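Local coordinates for ESAT-6-like protein EsxO (Mycobacterium tuberculosis, PDB 3OGI), which is a small secreted member of the ESAT-6 subfamily of WXG100 proteins and probably works as a helical-hairpin partner in a two-protein complex, at residues A19-L24 / V63-A68. Numbering follows the deposited sequence.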
ATOM      1  N   ALA A  19       7.869   7.462 -15.856  1.00 47.98           N
ATOM      2  CA  ALA A  19       7.397   6.109 -16.110  1.00 47.50           C
ATOM      3  C   ALA A  19       7.102   5.400 -14.783  1.00 52.34           C
ATOM      4  O   ALA A  19       6.087   4.714 -14.654  1.00 58.09           O
ATOM      5  CB  ALA A  19       8.392   5.329 -16.951  1.00 40.01           C
ATOM      6  N   GLN A  20       7.968   5.609 -13.794  1.00 49.72           N
ATOM      7  CA  GLN A  20       7.788   5.020 -12.466  1.00 48.85           C
ATOM      8  C   GLN A  20       6.522   5.524 -11.803  1.00 53.28           C
ATOM      9  O   GLN A  20       5.774   4.744 -11.210  1.00 53.12           O
ATOM     10  CB  GLN A  20       8.987   5.302 -11.573  1.00 45.05           C
ATOM     11  CG  GLN A  20      10.235   4.537 -11.988  1.00 50.31           C
ATOM     12  CD  GLN A  20      11.476   5.069 -11.295  1.00 54.98           C
ATOM     13  OE1 GLN A  20      11.521   6.232 -10.884  1.00 58.22           O
ATOM     14  NE2 GLN A  20      12.484   4.218 -11.146  1.00 47.43           N
ATOM     15  N   ALA A  21       6.287   6.828 -11.912  1.00 52.44           N
ATOM     16  CA  ALA A  21       5.063   7.446 -11.394  1.00 57.43           C
ATOM     17  C   ALA A  21       3.813   6.916 -12.094  1.00 56.86           C
ATOM     18  O   ALA A  21       2.754   6.775 -11.471  1.00 58.02           O
ATOM     19  CB  ALA A  21       5.126   8.968 -11.535  1.00 58.42           C
ATOM     20  N   GLY A  22       3.925   6.643 -13.391  1.00 50.12           N
ATOM     21  CA  GLY A  22       2.819   6.044 -14.106  1.00 41.49           C
ATOM     22  C   GLY A  22       2.602   4.651 -13.560  1.00 47.77           C
ATOM     23  O   GLY A  22       1.475   4.229 -13.322  1.00 50.52           O
ATOM     24  N   LEU A  23       3.685   3.922 -13.330  1.00 45.62           N
ATOM     25  CA  LEU A  23       3.511   2.590 -12.789  1.00 48.66           C
ATOM     26  C   LEU A  23       2.952   2.640 -11.364  1.00 54.44           C
ATOM     27  O   LEU A  23       2.111   1.813 -10.997  1.00 55.90           O
ATOM     28  CB  LEU A  23       4.781   1.742 -12.924  1.00 38.13           C
ATOM     29  CG  LEU A  23       5.088   1.527 -14.421  1.00 47.75           C
ATOM     30  CD1 LEU A  23       6.323   0.675 -14.682  1.00 52.56           C
ATOM     31  CD2 LEU A  23       3.893   0.909 -15.114  1.00 48.29           C
ATOM     32  N   LEU A  24       3.363   3.637 -10.580  1.00 50.99           N
ATOM     33  CA  LEU A  24       2.874   3.745  -9.207  1.00 48.73           C
ATOM     34  C   LEU A  24       1.365   3.904  -9.203  1.00 49.48           C
ATOM     35  O   LEU A  24       0.669   3.264  -8.421  1.00 51.06           O
ATOM     36  CB  LEU A  24       3.533   4.895  -8.436  1.00 54.24           C
ATOM     37  CG  LEU A  24       3.194   4.959  -6.933  1.00 55.19           C
ATOM     38  CD1 LEU A  24       3.570   3.664  -6.239  1.00 52.58           C
ATOM     39  CD2 LEU A  24       3.873   6.126  -6.248  1.00 57.31           C
ATOM     40  N   VAL A  63       0.349  12.941  -3.688  1.00 66.64           N
ATOM     41  CA  VAL A  63       1.561  13.656  -3.320  1.00 64.88           C
ATOM     42  C   VAL A  63       2.766  13.110  -4.076  1.00 67.55           C
ATOM     43  O   VAL A  63       3.611  13.866  -4.548  1.00 74.00           O
ATOM     44  CB  VAL A  63       1.857  13.568  -1.823  1.00 62.29           C
ATOM     45  CG1 VAL A  63       3.314  13.949  -1.551  1.00 65.27           C
ATOM     46  CG2 VAL A  63       0.924  14.453  -1.051  1.00 53.21           C
ATOM     47  N   ILE A  64       2.859  11.794  -4.185  1.00 65.05           N
ATOM     48  CA  ILE A  64       4.005  11.221  -4.873  1.00 67.42           C
ATOM     49  C   ILE A  64       3.944  11.622  -6.336  1.00 73.17           C
ATOM     50  O   ILE A  64       4.923  12.102  -6.888  1.00 74.03           O
ATOM     51  CB  ILE A  64       4.070   9.685  -4.734  1.00 58.74           C
ATOM     52  CG1 ILE A  64       4.316   9.289  -3.272  1.00 51.10           C
ATOM     53  CG2 ILE A  64       5.145   9.116  -5.656  1.00 49.49           C
ATOM     54  CD1 ILE A  64       4.191   7.774  -2.993  1.00 43.64           C
ATOM     55  N   TYR A  65       2.773  11.444  -6.943  1.00 79.13           N
ATOM     56  CA  TYR A  65       2.562  11.754  -8.349  1.00 81.97           C
ATOM     57  C   TYR A  65       2.903  13.209  -8.629  1.00 82.90           C
ATOM     58  O   TYR A  65       3.567  13.511  -9.617  1.00 85.86           O
ATOM     59  CB  TYR A  65       1.112  11.448  -8.779  1.00 92.02           C
ATOM     60  CG  TYR A  65       0.935  11.299 -10.286  1.00104.91           C
ATOM     61  CD1 TYR A  65       0.487  12.362 -11.069  1.00107.22           C
ATOM     62  CD2 TYR A  65       1.232  10.093 -10.929  1.00108.82           C
ATOM     63  CE1 TYR A  65       0.336  12.228 -12.454  1.00109.95           C
ATOM     64  CE2 TYR A  65       1.083   9.950 -12.312  1.00108.91           C
ATOM     65  CZ  TYR A  65       0.637  11.020 -13.070  1.00110.24           C
ATOM     66  OH  TYR A  65       0.489  10.880 -14.439  1.00106.17           O
ATOM     67  N   GLU A  66       2.454  14.108  -7.758  1.00 89.33           N
ATOM     68  CA  GLU A  66       2.709  15.538  -7.933  1.00 94.74           C
ATOM     69  C   GLU A  66       4.197  15.815  -8.077  1.00 93.26           C
ATOM     70  O   GLU A  66       4.629  16.421  -9.057  1.00 97.61           O
ATOM     71  CB  GLU A  66       2.132  16.366  -6.768  1.00 98.53           C
ATOM     72  CG  GLU A  66       0.656  16.763  -6.920  1.00102.76           C
ATOM     73  CD  GLU A  66       0.037  17.331  -5.631  1.00108.54           C
ATOM     74  OE1 GLU A  66       0.773  17.550  -4.639  1.00113.63           O
ATOM     75  OE2 GLU A  66      -1.194  17.553  -5.611  1.00102.98           O
ATOM     76  N   GLN A  67       4.978  15.351  -7.108  1.00 91.60           N
ATOM     77  CA  GLN A  67       6.401  15.675  -7.041  1.00 97.84           C
ATOM     78  C   GLN A  67       7.233  15.082  -8.175  1.00101.34           C
ATOM     79  O   GLN A  67       8.430  15.342  -8.278  1.00104.21           O
ATOM     80  CB  GLN A  67       6.971  15.227  -5.699  1.00102.97           C
ATOM     81  CG  GLN A  67       6.269  15.837  -4.498  1.00107.77           C
ATOM     82  CD  GLN A  67       6.537  17.326  -4.351  1.00113.45           C
ATOM     83  OE1 GLN A  67       6.774  18.030  -5.335  1.00117.14           O
ATOM     84  NE2 GLN A  67       6.506  17.811  -3.112  1.00111.95           N
ATOM     85  N   ALA A  68       6.600  14.285  -9.025  1.00102.76           N
ATOM     86  CA  ALA A  68       7.320  13.610 -10.097  1.00104.00           C
ATOM     87  C   ALA A  68       6.712  13.916 -11.463  1.00102.31           C
ATOM     88  O   ALA A  68       7.315  13.637 -12.502  1.00 97.84           O
ATOM     89  CB  ALA A  68       7.351  12.115  -9.846  1.00101.75           C
TER
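Leu24 lays its CD2 methyl over the CG2 methyl and the CD1 end of Ile64, crossing that side chain at about a right angle, with CD2 3.3 Å from Ile64 CG2 and 3.7 Å from Ile64 CD1. Leu24 CG stands anti to the backbone N (chi1 -173°). From there the CD2 methyl touches both branches of the isoleucine. One turn back along helix 14-37, Ala21 illustrates how a small residue lets two helices come close: its CA is 5.8 Å from that of Tyr65. The alanine methyl meets the ring and Ala68 together, CB lying 4.1 Å from Tyr65 CD2 and 4.2 Å from Ala68 CB. Tyr65 has CG anti to its own backbone N (chi1 -161°), and the ring reaches across beside the alanine. There the CD2-CE2 edge faces the backbone, Ala21 O sitting in the ring plane 3.7 Å from Tyr65 CE2, an arrangement consistent with a weak polar attraction between ring hydrogens and the carbonyl. The side-chain contacts themselves are apolar packing. The chain of another protein also packs on this region, an acidic side chain of that chain against Leu24 and an aromatic one against Ile64. Antiparallel helices zipped by small and branched apolar residues, with a second protein laid alongside, are characteristic of the WXG100 helical hairpin and its paired, four-helix assembly.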